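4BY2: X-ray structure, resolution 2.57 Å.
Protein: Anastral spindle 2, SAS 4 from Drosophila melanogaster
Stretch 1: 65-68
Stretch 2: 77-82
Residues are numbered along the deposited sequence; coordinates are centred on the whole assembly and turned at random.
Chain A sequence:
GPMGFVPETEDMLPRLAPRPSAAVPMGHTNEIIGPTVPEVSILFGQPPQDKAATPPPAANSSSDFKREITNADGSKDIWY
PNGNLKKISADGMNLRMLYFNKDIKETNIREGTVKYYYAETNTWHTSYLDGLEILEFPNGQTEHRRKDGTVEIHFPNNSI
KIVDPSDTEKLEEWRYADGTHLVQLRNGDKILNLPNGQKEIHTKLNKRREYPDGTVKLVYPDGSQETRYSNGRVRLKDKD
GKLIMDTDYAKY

Stretch 1 (65-68) FKRE
Stretch 2 (77-82) DIWYPN

The guanidinium of R67 lies over one face of the W79 indole, on an exposed side of a two-stranded antiparallel pairing. R67 CZ sits 4.9 Å from the centroid of the W79 five-membered ring, 23° off the ring normal, so this is a cation-pi contact. R67 reaches it with chi1 t, chi2 t, chi3 p (87°) and chi4 172°. W79 presents the ring with chi1 m and chi2 88°. R67 NE is 4.0 Å from W79 CD1.

The stretches run 167° apart. The register pairs F65 with P81, K66 with Y80, R67 with W79 and E68 with I78, at CA-CA distances of 5.9, 5.2, 5.0 and 4.3 Å. R67 and W79 form the hydrogen-bonded pair, and their side chains share one face of the sheet. W79 N donates to R67 O at 2.8 Å and 176°, nearly straight. R67 N donates to W79 O at 3.1 Å and 148°. R67 O also receives a CA-H...O contact from I78 CA at 3.4 Å.

The backbone is extended: phi/psi is -96/102 at R67, -99/86 at E68, -110/120 at I78 and -98/119 at W79. K66 (-85/102) leads in. P81 turns at -62/-33.

E68 and I78 form the non-hydrogen-bonded pair, and their side chains lie on the opposite face. I78 (chi1 m, chi2 t) is buried, which suits its apolar side chain. E68 CG packs 3.7 Å from I78 CG1, and K66 CE lies 3.8 Å from I78 CG2. The charged ends of K66 and E68 meet: K66 NZ and E68 OE1 form a salt bridge at 3.4 Å, with a weak hydrogen bond. K66 has chi1 t, chi2 -148°, chi3 t and chi4 t; E68 has chi1 t, chi2 t and chi3 -45°.

At the far end, F65 (chi1 -100°, chi2 88°) brings CD2 to 3.8 Å from P81 CB, an apolar contact. The pairing buries 436 Å² in total.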

ATOM      1  N   PHE A  65      16.501  28.397 -14.999  1.00 86.17           N
ATOM      2  CA  PHE A  65      15.374  28.005 -14.157  1.00 85.86           C
ATOM      3  C   PHE A  65      15.568  26.637 -13.491  1.00 88.37           C
ATOM      4  O   PHE A  65      15.258  26.497 -12.307  1.00 87.86           O
ATOM      5  CB  PHE A  65      14.046  28.084 -14.927  1.00 87.91           C
ATOM      6  CG  PHE A  65      13.258  29.341 -14.634  1.00 89.80           C
ATOM      7  CD1 PHE A  65      13.473  30.504 -15.365  1.00 92.25           C
ATOM      8  CD2 PHE A  65      12.313  29.367 -13.614  1.00 93.03           C
ATOM      9  CE1 PHE A  65      12.753  31.670 -15.084  1.00 95.20           C
ATOM     10  CE2 PHE A  65      11.593  30.532 -13.334  1.00 94.01           C
ATOM     11  CZ  PHE A  65      11.817  31.675 -14.071  1.00 93.28           C
ATOM     12  N   LYS A  66      16.088  25.639 -14.239  1.00 83.89           N
ATOM     13  CA  LYS A  66      16.375  24.305 -13.703  1.00 83.19           C
ATOM     14  C   LYS A  66      17.776  24.343 -13.062  1.00 86.22           C
ATOM     15  O   LYS A  66      18.785  24.333 -13.772  1.00 85.55           O
ATOM     16  CB  LYS A  66      16.280  23.231 -14.809  1.00 85.35           C
ATOM     17  CG  LYS A  66      16.476  21.800 -14.312  1.00 94.07           C
ATOM     18  CD  LYS A  66      17.143  20.936 -15.370  1.00101.37           C
ATOM     19  CE  LYS A  66      17.648  19.636 -14.799  1.00111.00           C
ATOM     20  NZ  LYS A  66      18.478  18.892 -15.781  1.00119.60           N
ATOM     21  N   ARG A  67      17.825  24.425 -11.720  1.00 82.43           N
ATOM     22  CA  ARG A  67      19.071  24.507 -10.954  1.00 82.10           C
ATOM     23  C   ARG A  67      19.524  23.130 -10.430  1.00 85.97           C
ATOM     24  O   ARG A  67      18.983  22.636  -9.440  1.00 85.41           O
ATOM     25  CB  ARG A  67      18.932  25.539  -9.818  1.00 81.88           C
ATOM     26  CG  ARG A  67      20.257  26.074  -9.299  1.00 91.24           C
ATOM     27  CD  ARG A  67      20.062  27.265  -8.379  1.00 99.48           C
ATOM     28  NE  ARG A  67      19.850  26.869  -6.987  1.00105.97           N
ATOM     29  CZ  ARG A  67      19.798  27.718  -5.965  1.00119.89           C
ATOM     30  NH1 ARG A  67      19.944  29.023  -6.168  1.00107.71           N
ATOM     31  NH2 ARG A  67      19.602  27.270  -4.733  1.00106.05           N
ATOM     32  N   GLU A  68      20.520  22.523 -11.107  1.00 82.62           N
ATOM     33  CA  GLU A  68      21.090  21.218 -10.754  1.00 82.41           C
ATOM     34  C   GLU A  68      22.398  21.407  -9.961  1.00 86.12           C
ATOM     35  O   GLU A  68      23.484  21.435 -10.549  1.00 86.02           O
ATOM     36  CB  GLU A  68      21.307  20.363 -12.025  1.00 83.81           C
ATOM     37  CG  GLU A  68      21.630  18.899 -11.758  1.00 95.01           C
ATOM     38  CD  GLU A  68      21.945  18.046 -12.974  1.00116.70           C
ATOM     39  OE1 GLU A  68      21.211  18.141 -13.986  1.00111.66           O
ATOM     40  OE2 GLU A  68      22.918  17.261 -12.904  1.00109.88           O
ATOM     41  N   ASP A  77      21.273  17.853  -6.010  1.00 70.72           N
ATOM     42  CA  ASP A  77      20.011  18.470  -5.604  1.00 70.26           C
ATOM     43  C   ASP A  77      19.510  19.272  -6.806  1.00 73.23           C
ATOM     44  O   ASP A  77      20.215  20.159  -7.288  1.00 72.76           O
ATOM     45  CB  ASP A  77      20.190  19.375  -4.365  1.00 72.16           C
ATOM     46  CG  ASP A  77      20.814  18.722  -3.142  1.00 83.37           C
ATOM     47  OD1 ASP A  77      20.594  17.507  -2.934  1.00 89.88           O
ATOM     48  OD2 ASP A  77      21.500  19.433  -2.376  1.00 84.02           O
ATOM     49  N   ILE A  78      18.335  18.910  -7.341  1.00 69.16           N
ATOM     50  CA  ILE A  78      17.759  19.576  -8.510  1.00 68.70           C
ATOM     51  C   ILE A  78      16.525  20.379  -8.122  1.00 72.50           C
ATOM     52  O   ILE A  78      15.548  19.816  -7.625  1.00 71.89           O
ATOM     53  CB  ILE A  78      17.489  18.621  -9.715  1.00 71.60           C
ATOM     54  CG1 ILE A  78      18.637  17.601  -9.921  1.00 71.87           C
ATOM     55  CG2 ILE A  78      17.219  19.429 -10.997  1.00 72.27           C
ATOM     56  CD1 ILE A  78      18.262  16.349 -10.719  1.00 79.24           C
ATOM     57  N   TRP A  79      16.578  21.699  -8.354  1.00 69.14           N
ATOM     58  CA  TRP A  79      15.471  22.612  -8.088  1.00 68.84           C
ATOM     59  C   TRP A  79      14.721  22.844  -9.391  1.00 71.69           C
ATOM     60  O   TRP A  79      15.310  23.303 -10.374  1.00 71.19           O
ATOM     61  CB  TRP A  79      15.974  23.933  -7.498  1.00 67.71           C
ATOM     62  CG  TRP A  79      16.630  23.790  -6.160  1.00 68.80           C
ATOM     63  CD1 TRP A  79      17.946  23.522  -5.918  1.00 71.72           C
ATOM     64  CD2 TRP A  79      16.009  23.954  -4.880  1.00 68.75           C
ATOM     65  NE1 TRP A  79      18.182  23.502  -4.562  1.00 71.23           N
ATOM     66  CE2 TRP A  79      17.013  23.776  -3.901  1.00 72.64           C
ATOM     67  CE3 TRP A  79      14.698  24.239  -4.461  1.00 70.12           C
ATOM     68  CZ2 TRP A  79      16.744  23.854  -2.530  1.00 71.99           C
ATOM     69  CZ3 TRP A  79      14.432  24.320  -3.102  1.00 71.66           C
ATOM     70  CH2 TRP A  79      15.447  24.131  -2.153  1.00 72.31           C
ATOM     71  N   TYR A  80      13.435  22.468  -9.411  1.00 67.57           N
ATOM     72  CA  TYR A  80      12.572  22.597 -10.583  1.00 66.94           C
ATOM     73  C   TYR A  80      11.736  23.895 -10.533  1.00 70.93           C
ATOM     74  O   TYR A  80      11.501  24.406  -9.431  1.00 70.47           O
ATOM     75  CB  TYR A  80      11.706  21.333 -10.749  1.00 67.54           C
ATOM     76  CG  TYR A  80      12.505  20.119 -11.175  1.00 68.27           C
ATOM     77  CD1 TYR A  80      12.732  19.846 -12.521  1.00 70.16           C
ATOM     78  CD2 TYR A  80      13.040  19.244 -10.232  1.00 68.55           C
ATOM     79  CE1 TYR A  80      13.480  18.737 -12.920  1.00 70.75           C
ATOM     80  CE2 TYR A  80      13.785  18.131 -10.619  1.00 69.17           C
ATOM     81  CZ  TYR A  80      14.006  17.883 -11.965  1.00 75.96           C
ATOM     82  OH  TYR A  80      14.745  16.790 -12.351  1.00 76.05           O
ATOM     83  N   PRO A  81      11.319  24.470 -11.695  1.00 67.54           N
ATOM     84  CA  PRO A  81      10.556  25.739 -11.662  1.00 67.26           C
ATOM     85  C   PRO A  81       9.210  25.687 -10.936  1.00 70.26           C
ATOM     86  O   PRO A  81       8.816  26.679 -10.321  1.00 69.77           O
ATOM     87  CB  PRO A  81      10.380  26.094 -13.144  1.00 69.06           C
ATOM     88  CG  PRO A  81      11.405  25.284 -13.868  1.00 73.48           C
ATOM     89  CD  PRO A  81      11.536  24.023 -13.087  1.00 68.99           C
ATOM     90  N   ASN A  82       8.520  24.528 -10.997  1.00 66.06           N
ATOM     91  CA  ASN A  82       7.219  24.275 -10.358  1.00 65.30           C
ATOM     92  C   ASN A  82       7.259  24.302  -8.819  1.00 67.89           C
ATOM     93  O   ASN A  82       6.231  24.555  -8.185  1.00 67.32           O
ATOM     94  CB  ASN A  82       6.605  22.961 -10.868  1.00 65.13           C
ATOM     95  CG  ASN A  82       7.578  21.810 -10.981  1.00 85.24           C
ATOM     96  OD1 ASN A  82       8.378  21.544 -10.081  1.00 78.66           O
ATOM     97  ND2 ASN A  82       7.530  21.103 -12.098  1.00 77.07           N
TER